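PDB 6Z3U: CYCLIN domain-containing protein from Chaetomium thermophilum, which serves as the cyclin subunit of the CAK complex and probably regulates the cyclin-dependent serine/threonine kinase that it accompanies there. Local coordinates for residues A[114-119]-A[183-188]; A[226-231]-A[327-332]. One frame throughout, in Å; residues are numbered along the deposited sequence.

Interaction 1 of 2, residues A[114-119]-A[183-188]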
loop_
_atom_site.group_PDB
_atom_site.type_symbol
_atom_site.label_atom_id
_atom_site.label_comp_id
_atom_site.label_asym_id
_atom_site.label_seq_id
_atom_site.Cartn_x
_atom_site.Cartn_y
_atom_site.Cartn_z
ATOM N N ALA A 114 -5.969 0.031 -11.429
ATOM C CA ALA A 114 -6.054 1.057 -12.464
ATOM C C ALA A 114 -7.505 1.385 -12.786
ATOM O O ALA A 114 -7.880 2.557 -12.902
ATOM C CB ALA A 114 -5.314 0.596 -13.719
ATOM N N ALA A 115 -8.339 0.356 -12.947
ATOM C CA ALA A 115 -9.751 0.591 -13.231
ATOM C C ALA A 115 -10.420 1.361 -12.100
ATOM O O ALA A 115 -11.199 2.289 -12.347
ATOM C CB ALA A 115 -10.464 -0.740 -13.467
ATOM N N THR A 116 -10.122 0.996 -10.849
ATOM C CA THR A 116 -10.733 1.677 -9.712
ATOM C C THR A 116 -10.301 3.137 -9.645
ATOM O O THR A 116 -11.124 4.024 -9.387
ATOM C CB THR A 116 -10.381 0.952 -8.413
ATOM O OG1 THR A 116 -10.860 -0.398 -8.473
ATOM C CG2 THR A 116 -11.012 1.656 -7.220
ATOM N N PHE A 117 -9.011 3.411 -9.866
ATOM C CA PHE A 117 -8.560 4.796 -9.953
ATOM C C PHE A 117 -9.325 5.552 -11.036
ATOM O O PHE A 117 -9.675 6.724 -10.859
ATOM C CB PHE A 117 -7.059 4.856 -10.239
ATOM C CG PHE A 117 -6.188 4.467 -9.074
ATOM C CD1 PHE A 117 -6.719 4.275 -7.808
ATOM C CD2 PHE A 117 -4.823 4.306 -9.250
ATOM C CE1 PHE A 117 -5.910 3.922 -6.746
ATOM C CE2 PHE A 117 -4.006 3.955 -8.191
ATOM C CZ PHE A 117 -4.551 3.762 -6.937
ATOM N N PHE A 118 -9.582 4.898 -12.170
ATOM C CA PHE A 118 -10.320 5.548 -13.247
ATOM C C PHE A 118 -11.738 5.888 -12.803
ATOM O O PHE A 118 -12.209 7.013 -13.001
ATOM C CB PHE A 118 -10.325 4.649 -14.485
ATOM C CG PHE A 118 -10.942 5.287 -15.698
ATOM C CD1 PHE A 118 -10.190 6.108 -16.522
ATOM C CD2 PHE A 118 -12.265 5.044 -16.029
ATOM C CE1 PHE A 118 -10.753 6.692 -17.638
ATOM C CE2 PHE A 118 -12.831 5.622 -17.146
ATOM C CZ PHE A 118 -12.074 6.446 -17.952
ATOM N N LYS A 119 -12.430 4.927 -12.184
ATOM C CA LYS A 119 -13.791 5.184 -11.722
ATOM C C LYS A 119 -13.810 6.242 -10.627
ATOM O O LYS A 119 -14.704 7.094 -10.589
ATOM C CB LYS A 119 -14.433 3.894 -11.209
ATOM C CG LYS A 119 -14.662 2.832 -12.266
ATOM C CD LYS A 119 -15.308 1.589 -11.663
ATOM C CE LYS A 119 -16.822 1.595 -11.830
ATOM N NZ LYS A 119 -17.259 1.775 -13.247
ATOM N N LEU A 183 -4.245 5.490 -2.195
ATOM C CA LEU A 183 -3.576 4.546 -3.081
ATOM C C LEU A 183 -3.781 3.089 -2.686
ATOM O O LEU A 183 -3.448 2.200 -3.478
ATOM C CB LEU A 183 -2.074 4.849 -3.128
ATOM C CG LEU A 183 -1.633 5.931 -4.115
ATOM C CD1 LEU A 183 -2.526 7.154 -4.034
ATOM C CD2 LEU A 183 -0.186 6.314 -3.860
ATOM N N ASP A 184 -4.316 2.822 -1.496
ATOM C CA ASP A 184 -4.516 1.455 -1.014
ATOM C C ASP A 184 -5.916 1.001 -1.412
ATOM O O ASP A 184 -6.908 1.374 -0.780
ATOM C CB ASP A 184 -4.304 1.372 0.496
ATOM C CG ASP A 184 -5.233 2.289 1.277
ATOM O OD1 ASP A 184 -5.431 3.450 0.857
ATOM O OD2 ASP A 184 -5.760 1.848 2.320
ATOM N N VAL A 185 -5.996 0.192 -2.468
ATOM C CA VAL A 185 -7.254 -0.347 -2.965
ATOM C C VAL A 185 -7.293 -1.837 -2.655
ATOM O O VAL A 185 -6.296 -2.545 -2.836
ATOM C CB VAL A 185 -7.427 -0.110 -4.477
ATOM C CG1 VAL A 185 -8.847 -0.445 -4.900
ATOM C CG2 VAL A 185 -7.070 1.323 -4.841
ATOM N N LYS A 186 -8.448 -2.310 -2.203
ATOM C CA LYS A 186 -8.610 -3.672 -1.719
ATOM C C LYS A 186 -9.410 -4.463 -2.742
ATOM O O LYS A 186 -10.510 -4.053 -3.127
ATOM C CB LYS A 186 -9.305 -3.684 -0.356
ATOM C CG LYS A 186 -8.550 -2.897 0.706
ATOM C CD LYS A 186 -9.334 -2.799 1.999
ATOM C CE LYS A 186 -8.478 -2.223 3.116
ATOM N NZ LYS A 186 -7.230 -3.009 3.343
ATOM N N HIS A 187 -8.852 -5.582 -3.184
ATOM C CA HIS A 187 -9.462 -6.403 -4.215
ATOM C C HIS A 187 -9.882 -7.757 -3.661
ATOM O O HIS A 187 -9.343 -8.224 -2.652
ATOM C CB HIS A 187 -8.486 -6.607 -5.381
ATOM C CG HIS A 187 -7.999 -5.327 -5.984
ATOM N ND1 HIS A 187 -8.848 -4.401 -6.550
ATOM C CD2 HIS A 187 -6.751 -4.817 -6.105
ATOM C CE1 HIS A 187 -8.145 -3.375 -6.993
ATOM N NE2 HIS A 187 -6.869 -3.604 -6.738
ATOM N N PRO A 188 -10.836 -8.429 -4.309
ATOM C CA PRO A 188 -11.319 -9.727 -3.803
ATOM C C PRO A 188 -10.653 -10.949 -4.425
ATOM O O PRO A 188 -11.096 -12.066 -4.140
ATOM C CB PRO A 188 -12.806 -9.684 -4.182
ATOM C CG PRO A 188 -12.957 -8.555 -5.216
ATOM C CD PRO A 188 -11.586 -8.027 -5.508
#

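Interaction 2 of 2, residues A[226-231]-A[327-332]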
loop_
_atom_site.group_PDB
_atom_site.type_symbol
_atom_site.label_atom_id
_atom_site.label_comp_id
_atom_site.label_asym_id
_atom_site.label_seq_id
_atom_site.Cartn_x
_atom_site.Cartn_y
_atom_site.Cartn_z
ATOM N N LEU A 226 -15.612 -4.546 -11.614
ATOM C CA LEU A 226 -14.803 -3.428 -12.076
ATOM C C LEU A 226 -15.563 -2.525 -13.036
ATOM O O LEU A 226 -15.265 -1.328 -13.121
ATOM C CB LEU A 226 -13.539 -3.948 -12.763
ATOM C CG LEU A 226 -12.697 -4.924 -11.939
ATOM C CD1 LEU A 226 -11.503 -5.403 -12.749
ATOM C CD2 LEU A 226 -12.245 -4.295 -10.633
ATOM N N ILE A 227 -16.541 -3.077 -13.757
ATOM C CA ILE A 227 -17.341 -2.291 -14.688
ATOM C C ILE A 227 -18.587 -1.713 -14.025
ATOM O O ILE A 227 -19.167 -0.751 -14.548
ATOM C CB ILE A 227 -17.741 -3.146 -15.902
ATOM C CG1 ILE A 227 -16.495 -3.689 -16.609
ATOM C CG2 ILE A 227 -18.573 -2.342 -16.883
ATOM C CD1 ILE A 227 -15.527 -2.616 -17.091
ATOM N N THR A 228 -19.011 -2.268 -12.895
ATOM C CA THR A 228 -20.164 -1.796 -12.145
ATOM C C THR A 228 -19.685 -1.090 -10.878
ATOM O O THR A 228 -18.485 -1.008 -10.599
ATOM C CB THR A 228 -21.100 -2.960 -11.815
ATOM O OG1 THR A 228 -22.381 -2.450 -11.423
ATOM C CG2 THR A 228 -20.526 -3.808 -10.686
ATOM N N ASP A 229 -20.642 -0.579 -10.099
ATOM C CA ASP A 229 -20.345 0.139 -8.864
ATOM C C ASP A 229 -20.201 -0.785 -7.658
ATOM O O ASP A 229 -20.510 -0.377 -6.530
ATOM C CB ASP A 229 -21.429 1.186 -8.598
ATOM C CG ASP A 229 -21.485 2.250 -9.673
ATOM O OD1 ASP A 229 -20.480 2.423 -10.396
ATOM O OD2 ASP A 229 -22.533 2.919 -9.792
ATOM N N ALA A 230 -19.732 -2.017 -7.861
ATOM C CA ALA A 230 -19.664 -2.974 -6.761
ATOM C C ALA A 230 -18.756 -2.477 -5.640
ATOM O O ALA A 230 -19.111 -2.570 -4.459
ATOM C CB ALA A 230 -19.183 -4.330 -7.278
ATOM N N TYR A 231 -17.583 -1.944 -5.987
ATOM C CA TYR A 231 -16.623 -1.547 -4.961
ATOM C C TYR A 231 -17.183 -0.471 -4.041
ATOM O O TYR A 231 -16.829 -0.424 -2.857
ATOM C CB TYR A 231 -15.331 -1.051 -5.614
ATOM C CG TYR A 231 -14.378 -2.147 -6.035
ATOM C CD1 TYR A 231 -14.837 -3.286 -6.680
ATOM C CD2 TYR A 231 -13.014 -2.032 -5.800
ATOM C CE1 TYR A 231 -13.967 -4.286 -7.069
ATOM C CE2 TYR A 231 -12.136 -3.026 -6.187
ATOM C CZ TYR A 231 -12.618 -4.149 -6.823
ATOM O OH TYR A 231 -11.750 -5.141 -7.209
ATOM N N ASP A 327 -27.024 -9.419 -7.505
ATOM C CA ASP A 327 -27.855 -8.876 -8.575
ATOM C C ASP A 327 -27.137 -7.759 -9.325
ATOM O O ASP A 327 -27.271 -7.640 -10.549
ATOM C CB ASP A 327 -29.179 -8.375 -7.998
ATOM C CG ASP A 327 -30.039 -9.500 -7.445
ATOM O OD1 ASP A 327 -30.015 -10.609 -8.020
ATOM O OD2 ASP A 327 -30.733 -9.277 -6.431
ATOM N N MET A 328 -26.374 -6.929 -8.611
ATOM C CA MET A 328 -25.625 -5.866 -9.274
ATOM C C MET A 328 -24.594 -6.438 -10.239
ATOM O O MET A 328 -24.417 -5.922 -11.349
ATOM C CB MET A 328 -24.949 -4.972 -8.233
ATOM C CG MET A 328 -24.163 -3.819 -8.838
ATOM S SD MET A 328 -23.684 -2.562 -7.634
ATOM C CE MET A 328 -24.404 -1.101 -8.380
ATOM N N LEU A 329 -23.902 -7.505 -9.833
ATOM C CA LEU A 329 -22.876 -8.095 -10.686
ATOM C C LEU A 329 -23.481 -8.762 -11.916
ATOM O O LEU A 329 -22.897 -8.715 -13.005
ATOM C CB LEU A 329 -22.056 -9.110 -9.889
ATOM C CG LEU A 329 -20.767 -8.601 -9.245
ATOM C CD1 LEU A 329 -21.025 -7.376 -8.382
ATOM C CD2 LEU A 329 -20.115 -9.709 -8.431
ATOM N N SER A 330 -24.646 -9.393 -11.763
ATOM C CA SER A 330 -25.228 -10.155 -12.861
ATOM C C SER A 330 -25.492 -9.304 -14.099
ATOM O O SER A 330 -25.542 -9.846 -15.208
ATOM C CB SER A 330 -26.531 -10.810 -12.402
ATOM O OG SER A 330 -27.540 -9.836 -12.193
ATOM N N LYS A 331 -25.663 -7.991 -13.938
ATOM C CA LYS A 331 -25.987 -7.127 -15.068
ATOM C C LYS A 331 -24.801 -6.866 -15.988
ATOM O O LYS A 331 -24.999 -6.306 -17.073
ATOM C CB LYS A 331 -26.539 -5.796 -14.553
ATOM C CG LYS A 331 -27.920 -5.904 -13.922
ATOM C CD LYS A 331 -28.345 -4.602 -13.258
ATOM C CE LYS A 331 -27.463 -4.288 -12.060
ATOM N NZ LYS A 331 -27.980 -3.163 -11.236
ATOM N N GLU A 332 -23.585 -7.248 -15.595
ATOM C CA GLU A 332 -22.397 -7.037 -16.416
ATOM C C GLU A 332 -21.442 -8.220 -16.235
ATOM O O GLU A 332 -20.322 -8.097 -15.747
ATOM C CB GLU A 332 -21.727 -5.710 -16.065
ATOM C CG GLU A 332 -21.192 -4.942 -17.266
ATOM C CD GLU A 332 -22.287 -4.515 -18.233
ATOM O OE1 GLU A 332 -23.302 -3.946 -17.777
ATOM O OE2 GLU A 332 -22.129 -4.742 -19.453
#

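Interaction 1 of 2, residues A[114-119]-A[183-188]
A buried, apolar packing contact seats the loop between helices 172-178 and 189-200 against helix 108-124, part of the cyclin-like region of this all-helical cyclin fold. Val185 carries it, with its two methyl groups sent to different partners. Val185 CG1, anti to its backbone N (chi1 -169°), meets Thr116 CG2 tip to tip at 3.8 Å. Val185 CG2, anti to its carbonyl carbon, approaches the Phe117 ring obliquely, 3.4 Å from Phe117 CE1. Phe117 reaches the loop because its CG also lies anti to its carbonyl carbon (chi1 -72°), which swings the ring toward Leu183 and Val185. Leu183 O sits at the edge of that ring, in its plane, 4.0 Å from Phe117 CZ. Leu183 itself turns from the helix toward Phe142 and packs on Val139 of the kinase chain. Thr116 OG1 is bonded back to Ala112 O of its own helix, leaving its methyl turned to the loop. The His187 ring presents an edge to Thr116 OG1. Chemically, then, Val185 holds by burying methyls against Thr116 and Phe117, a contact without directional bonds, whereas the His187 NE2 bond to Thr113 OG1 adds a directional tie between loop and helix.

Interaction 2 of 2, residues A[226-231]-A[327-332]
Met328 and Thr228, both in the cyclin C-terminal domain region, form the centre of this contact, crossing obliquely where the end of helix 313-330 faces the turn between helices 224-227 and 230-233. With CG anti to the backbone N (chi1 -179°), Met328 extends straight out to the turn, and Met328 CG lies 3.4 Å from Thr228 OG1. The chain then bends at chi3 (-124°), bringing Met328 CE to 3.8 Å from Asp229 CB, while Met328 SD rests 4.0 Å from Ala230 N beside the backbone. An alanine here would remove everything beyond CB and would probably loosen the fit of the helix end on the turn, since CG, the sulfur and the methyl carry the contacts with Thr228, Asp229 and Ala230. Two further apolar contacts accompany this centre. Leu329 CD1 meets Ala230 CB at 3.7 Å, and the aliphatic part of Glu332 crosses Ile227, with Glu332 CG 3.7 Å from Ile227 CG2. Glu332 bends at chi2 (63°), and its OE2 forms a salt bridge with Arg336 NE and a hydrogen bond with Trp340 NE1, so its charge is met outside the contact. Asp229 OD2 forms a salt bridge with Arg32 NH1, which probably steadies the side chain whose CB the Met328 methyl meets. Within 327-332, Glu332 N donates to Leu329 O at 3.1 Å, closing the turn from which Glu332 reaches Ile227. Further out, Ile227 packs on helix 83-103, Ala230 and Leu329 both touch helix 236-247, and Met328 also leans on Phe234, so helix 313-330 here meets a turn itself packed against helices 83-103 and 236-247.

The two contacts are separate but adjoining, their centres about 14 Å apart, and they follow one another along the chain. A probable hydrogen bond of 3.1 Å between His187 ND1 and Tyr231 OH joins the loop 183-188 of interaction 1 to the segment 226-231 of interaction 2. Lys119 makes a second bridge from helix 108-124: Lys119 CE lies 3.3 Å from Thr228 O, and its NZ forms a weak hydrogen bond with Ile227 O. Segment 226-231 is thus approached by both segments of interaction 1, and by helix 313-330 from interaction 2. Of the two, interaction 1 borders the kinase chain, whereas interaction 2 is touched by no other subunit.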